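Local coordinates for AgaA (Rhizobium radiobacter, PDB 6HLX), which binds the opine agropinic acid as the periplasmic substrate-binding protein of an ABC transporter that imports it into the bacterium, at residues 85-90 / 106-111; 325-330 / 364-369. All coordinates share one frame; numbering follows the deposited sequence.

Interaction 1: residues 85-90 / 106-111. With EDO (1,2-ethanediol), chain B; EDO (1,2-ethanediol), chain C.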
# COMPACT_ATOMS: atom_id res chain seq x y z
N SER A 85 8.33 -15.92 -11.51
CA SER A 85 7.55 -14.86 -10.88
C SER A 85 8.49 -13.77 -10.35
O SER A 85 8.24 -12.58 -10.59
CB SER A 85 6.67 -15.42 -9.77
OG SER A 85 5.69 -16.27 -10.36
N LEU A 86 9.58 -14.18 -9.67
CA LEU A 86 10.58 -13.23 -9.15
C LEU A 86 11.32 -12.53 -10.26
O LEU A 86 11.53 -11.32 -10.18
CB LEU A 86 11.55 -13.93 -8.19
CG LEU A 86 10.94 -14.45 -6.87
CD1 LEU A 86 11.97 -15.22 -6.05
CD2 LEU A 86 10.31 -13.32 -6.04
N GLU A 87 11.68 -13.25 -11.34
CA GLU A 87 12.36 -12.63 -12.48
C GLU A 87 11.54 -11.53 -13.14
O GLU A 87 12.11 -10.52 -13.59
CB GLU A 87 12.81 -13.68 -13.48
CG GLU A 87 14.10 -14.33 -13.01
CD GLU A 87 14.61 -15.46 -13.87
OE1 GLU A 87 15.79 -15.84 -13.69
OE2 GLU A 87 13.84 -15.98 -14.72
N ARG A 88 10.20 -11.67 -13.14
CA ARG A 88 9.31 -10.63 -13.69
C ARG A 88 9.37 -9.36 -12.84
O ARG A 88 9.33 -8.24 -13.37
CB ARG A 88 7.87 -11.15 -13.82
CG ARG A 88 6.99 -10.20 -14.59
CD ARG A 88 5.78 -10.82 -15.25
NE ARG A 88 5.10 -9.76 -15.97
CZ ARG A 88 3.94 -9.21 -15.59
NH1 ARG A 88 3.27 -9.70 -14.55
NH2 ARG A 88 3.44 -8.19 -16.28
N ILE A 89 9.50 -9.52 -11.52
CA ILE A 89 9.60 -8.37 -10.61
C ILE A 89 10.94 -7.66 -10.83
O ILE A 89 11.01 -6.42 -10.87
CB ILE A 89 9.45 -8.82 -9.14
CG1 ILE A 89 8.01 -9.41 -8.91
CG2 ILE A 89 9.73 -7.62 -8.18
CD1 ILE A 89 7.87 -10.28 -7.58
N LEU A 90 12.00 -8.45 -10.96
CA LEU A 90 13.37 -7.94 -11.10
C LEU A 90 13.70 -7.30 -12.44
O LEU A 90 14.71 -6.60 -12.55
CB LEU A 90 14.37 -9.08 -10.81
CG LEU A 90 14.30 -9.70 -9.40
CD1 LEU A 90 15.15 -10.99 -9.32
CD2 LEU A 90 14.70 -8.69 -8.33
N SER A 106 20.27 -11.34 -6.30
CA SER A 106 21.24 -11.44 -7.40
C SER A 106 21.31 -12.83 -8.02
O SER A 106 21.81 -12.97 -9.14
CB SER A 106 22.62 -10.95 -6.96
OG SER A 106 23.09 -11.64 -5.81
N LYS A 107 20.88 -13.86 -7.29
CA LYS A 107 20.90 -15.23 -7.80
C LYS A 107 19.67 -15.97 -7.31
O LYS A 107 19.30 -15.82 -6.14
CB LYS A 107 22.19 -15.93 -7.31
CG LYS A 107 22.39 -17.34 -7.87
CD LYS A 107 23.84 -17.81 -7.72
CE LYS A 107 24.14 -18.37 -6.35
NZ LYS A 107 25.51 -18.95 -6.28
N ILE A 108 19.02 -16.74 -8.20
CA ILE A 108 17.86 -17.56 -7.84
C ILE A 108 18.20 -18.98 -8.29
O ILE A 108 18.36 -19.22 -9.50
CB ILE A 108 16.52 -17.09 -8.47
CG1 ILE A 108 16.21 -15.60 -8.13
CG2 ILE A 108 15.37 -18.02 -8.00
CD1 ILE A 108 15.12 -14.92 -9.04
N GLU A 109 18.30 -19.90 -7.34
CA GLU A 109 18.64 -21.29 -7.65
C GLU A 109 17.43 -22.17 -7.39
O GLU A 109 16.64 -21.90 -6.48
CB GLU A 109 19.83 -21.77 -6.82
CG GLU A 109 21.11 -21.02 -7.13
CD GLU A 109 22.24 -21.43 -6.21
OE1 GLU A 109 22.21 -21.04 -5.02
OE2 GLU A 109 23.16 -22.15 -6.68
N THR A 110 17.27 -23.22 -8.21
CA THR A 110 16.16 -24.17 -8.09
C THR A 110 16.78 -25.59 -8.06
O THR A 110 16.69 -26.29 -9.07
CB THR A 110 15.15 -23.93 -9.25
OG1 THR A 110 15.85 -24.10 -10.48
CG2 THR A 110 14.53 -22.52 -9.22
N PRO A 111 17.44 -26.02 -6.94
CA PRO A 111 18.12 -27.34 -6.92
C PRO A 111 17.21 -28.54 -7.13
O PRO A 111 17.64 -29.58 -7.62
CB PRO A 111 18.83 -27.39 -5.56
CG PRO A 111 18.12 -26.38 -4.73
CD PRO A 111 17.63 -25.30 -5.66
C1 EDO B . 19.83 -24.77 -9.81
O1 EDO B . 19.57 -23.48 -10.32
C2 EDO B . 21.08 -24.72 -8.89
O2 EDO B . 20.99 -25.76 -7.92
C1 EDO C . 18.22 -13.64 -11.53
O1 EDO C . 17.83 -14.95 -11.93
C2 EDO C . 17.55 -12.59 -12.46
O2 EDO C . 17.89 -11.28 -12.04
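Ile108 meets Leu86 and Leu90 through one methyl group: with CG1 beside its backbone N (chi1 -56°) and CD1 extended beyond, the side chain reaches from the strand to helix 79-90. Ile108 CD1 touches two leucines one helical turn apart. Ile108 CD1 lies 3.8 Å from Leu86 CB, near the root of that side chain; Leu90 CD1 is 3.9 Å from Ile108 CD1, the two residues meeting tip to tip. Glu87 adds its CG, 4.1 Å from the same Ile108 CD1, so the methyl touches one carbon from each of three helix residues. Beyond that CG the glutamate runs on extended to the surface, where Glu87 OE1 accepts a hydrogen bond of 2.8 Å from O1 of an ethanediol. This molecule, probably from the crystallisation liquor, also sits beside Ile108 and Leu90 at the solvent edge of the patch. A second ethanediol takes a nearly straight bond from the strand, Thr110 N to O1 at 3.1 Å. On the protein side, Leu118 of the neighbouring strand touches both Leu86 and Ile108, and Lys83 NZ is hydrogen-bonded to the Ile108 carbonyl. Segments 85-90 and 106-110 run nearly antiparallel, their axes 10.5 Å apart at closest. This is helix-on-sheet packing, in which helix 79-90 lies against the edge strand 105-110 of the five-stranded antiparallel sheet, with a classic beta bulge at Ser106 and Lys107 opposite Thr119.

Interaction 2: residues 325-330 / 364-369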
# COMPACT_ATOMS: atom_id res chain seq x y z
N ARG A 325 0.89 22.64 -9.97
CA ARG A 325 -0.30 21.81 -10.07
C ARG A 325 -0.21 20.69 -9.05
O ARG A 325 0.85 20.07 -8.92
CB ARG A 325 -0.44 21.22 -11.47
CG ARG A 325 -0.54 22.28 -12.58
CD ARG A 325 -1.14 21.69 -13.85
NE ARG A 325 -2.58 21.43 -13.70
CZ ARG A 325 -3.54 22.29 -14.00
NH1 ARG A 325 -3.24 23.50 -14.48
NH2 ARG A 325 -4.81 21.96 -13.83
N LEU A 326 -1.31 20.42 -8.33
CA LEU A 326 -1.39 19.32 -7.35
C LEU A 326 -2.28 18.22 -7.90
O LEU A 326 -3.46 18.45 -8.19
CB LEU A 326 -1.96 19.83 -6.02
CG LEU A 326 -2.24 18.82 -4.88
CD1 LEU A 326 -0.95 18.10 -4.45
CD2 LEU A 326 -2.85 19.53 -3.69
N LEU A 327 -1.72 17.02 -7.98
CA LEU A 327 -2.47 15.84 -8.44
C LEU A 327 -3.12 15.14 -7.26
O LEU A 327 -2.45 14.77 -6.29
CB LEU A 327 -1.54 14.86 -9.17
CG LEU A 327 -2.15 13.51 -9.60
CD1 LEU A 327 -3.30 13.70 -10.62
CD2 LEU A 327 -1.08 12.55 -10.10
N ALA A 328 -4.42 14.89 -7.37
CA ALA A 328 -5.12 14.08 -6.37
C ALA A 328 -6.21 13.32 -7.14
O ALA A 328 -5.94 12.90 -8.27
CB ALA A 328 -5.69 14.96 -5.24
N THR A 329 -7.39 13.12 -6.56
CA THR A 329 -8.49 12.41 -7.24
C THR A 329 -9.81 12.92 -6.72
O THR A 329 -9.89 13.34 -5.56
CB THR A 329 -8.37 10.87 -7.04
OG1 THR A 329 -9.40 10.17 -7.78
CG2 THR A 329 -8.44 10.44 -5.54
N SER A 330 -10.86 12.83 -7.55
CA SER A 330 -12.20 13.16 -7.08
C SER A 330 -12.92 11.84 -6.65
O SER A 330 -14.03 11.90 -6.16
CB SER A 330 -12.99 13.82 -8.20
OG SER A 330 -12.83 12.97 -9.32
N MET A 364 -3.40 7.16 -10.64
CA MET A 364 -2.35 6.14 -10.47
C MET A 364 -1.46 6.02 -11.70
O MET A 364 -0.26 5.83 -11.53
CB MET A 364 -2.94 4.73 -10.17
CG MET A 364 -3.08 4.40 -8.74
SD MET A 364 -1.66 4.78 -7.66
CE MET A 364 -0.85 3.28 -7.52
N ALA A 365 -2.05 6.09 -12.93
CA ALA A 365 -1.25 6.01 -14.16
C ALA A 365 -0.27 7.18 -14.18
O ALA A 365 0.90 6.99 -14.52
CB ALA A 365 -2.14 6.07 -15.39
N LYS A 366 -0.73 8.40 -13.80
CA LYS A 366 0.17 9.56 -13.76
C LYS A 366 1.22 9.40 -12.65
O LYS A 366 2.40 9.70 -12.88
CB LYS A 366 -0.60 10.86 -13.57
CG LYS A 366 -1.47 11.26 -14.76
CD LYS A 366 -2.15 12.60 -14.49
CE LYS A 366 -2.18 13.48 -15.72
NZ LYS A 366 -2.67 14.85 -15.39
N ALA A 367 0.81 8.96 -11.46
CA ALA A 367 1.73 8.79 -10.33
C ALA A 367 2.84 7.78 -10.66
O ALA A 367 4.01 8.02 -10.32
CB ALA A 367 0.97 8.37 -9.08
N SER A 368 2.49 6.70 -11.40
CA SER A 368 3.42 5.64 -11.81
C SER A 368 4.54 6.11 -12.71
O SER A 368 5.61 5.52 -12.68
CB SER A 368 2.67 4.47 -12.46
OG SER A 368 2.33 4.76 -13.81
N THR A 369 4.30 7.16 -13.53
CA THR A 369 5.30 7.73 -14.44
C THR A 369 5.92 9.05 -13.93
O THR A 369 6.74 9.63 -14.64
CB THR A 369 4.74 7.92 -15.87
OG1 THR A 369 3.68 8.87 -15.86
CG2 THR A 369 4.31 6.60 -16.52
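Leu327 and Lys366 pass each other at a slant, the forked end of the leucine lying against the aliphatic part of the lysine. Both CB atoms are directed at the opposite segment, so the side chains converge from the strand on one side and the helix on the other. In Leu327 CG stands opposite the backbone N (chi1 174°), which carries the fork outward from the strand to the helix surface. Its two methyls then divide the work. Leu327 CD2 goes to the base of the lysine, 3.9 Å from Lys366 CB, and lies 4.3 Å from the backbone N of Ala367. Leu327 CD1 sits farther along the chain, 4.2 Å from Lys366 CD. In Lys366 CG lies beside the backbone N (chi1 -68°) and chi2 is extended, which sets CB and CD along the leucine fork; the chain bends only after CD. Lys366 NZ stays 6.8 Å from Arg325 NE, a like charge not in contact, and Arg325 NE is itself paired with Asp356. The side-chain contact is made by carbon atoms, although one partner is a lysine. Pro358 and Tyr372 also touch Leu327, adding loop residues to its surroundings, and its carbonyl is bonded to Thr375 OG1 of the adjacent strand. Near the end of the helix, Ser368 OG donates to Ala365 O at 2.7 Å, approaching from 32° off the carbonyl plane. Helix 360-369 joins the parallel strands 351-356 and 374-379 in a beta-alpha-beta crossover over strand 322-327, which lies between them. The same helix supplies Met364 to the agropinic acid pocket, and the Ala367 side chain lies about 5 Å from the ligand, an arrangement in keeping with the ligand cleft of a periplasmic binding protein.

Interactions 1 and 2 each set a helix against a beta strand, and both rest on apolar carbon contacts, yet they hold different elements: their centres lie 32 Å apart and their nearest atoms about 13 Å. Interaction 1 is peripheral and only partly buried, on an edge strand of an antiparallel sheet, with ethanediol, probably from the crystallisation liquor, beside it. Interaction 2 is buried and closer to the middle of the chain, on an inner strand of a mixed sheet, with its helix reaching the opine pocket. The terminal methyl of an isoleucine against two leucines and a glutamate methylene does the work at 85-90 / 106-111, whereas 325-330 / 364-369 uses a leucine fork and a lysine's methylenes.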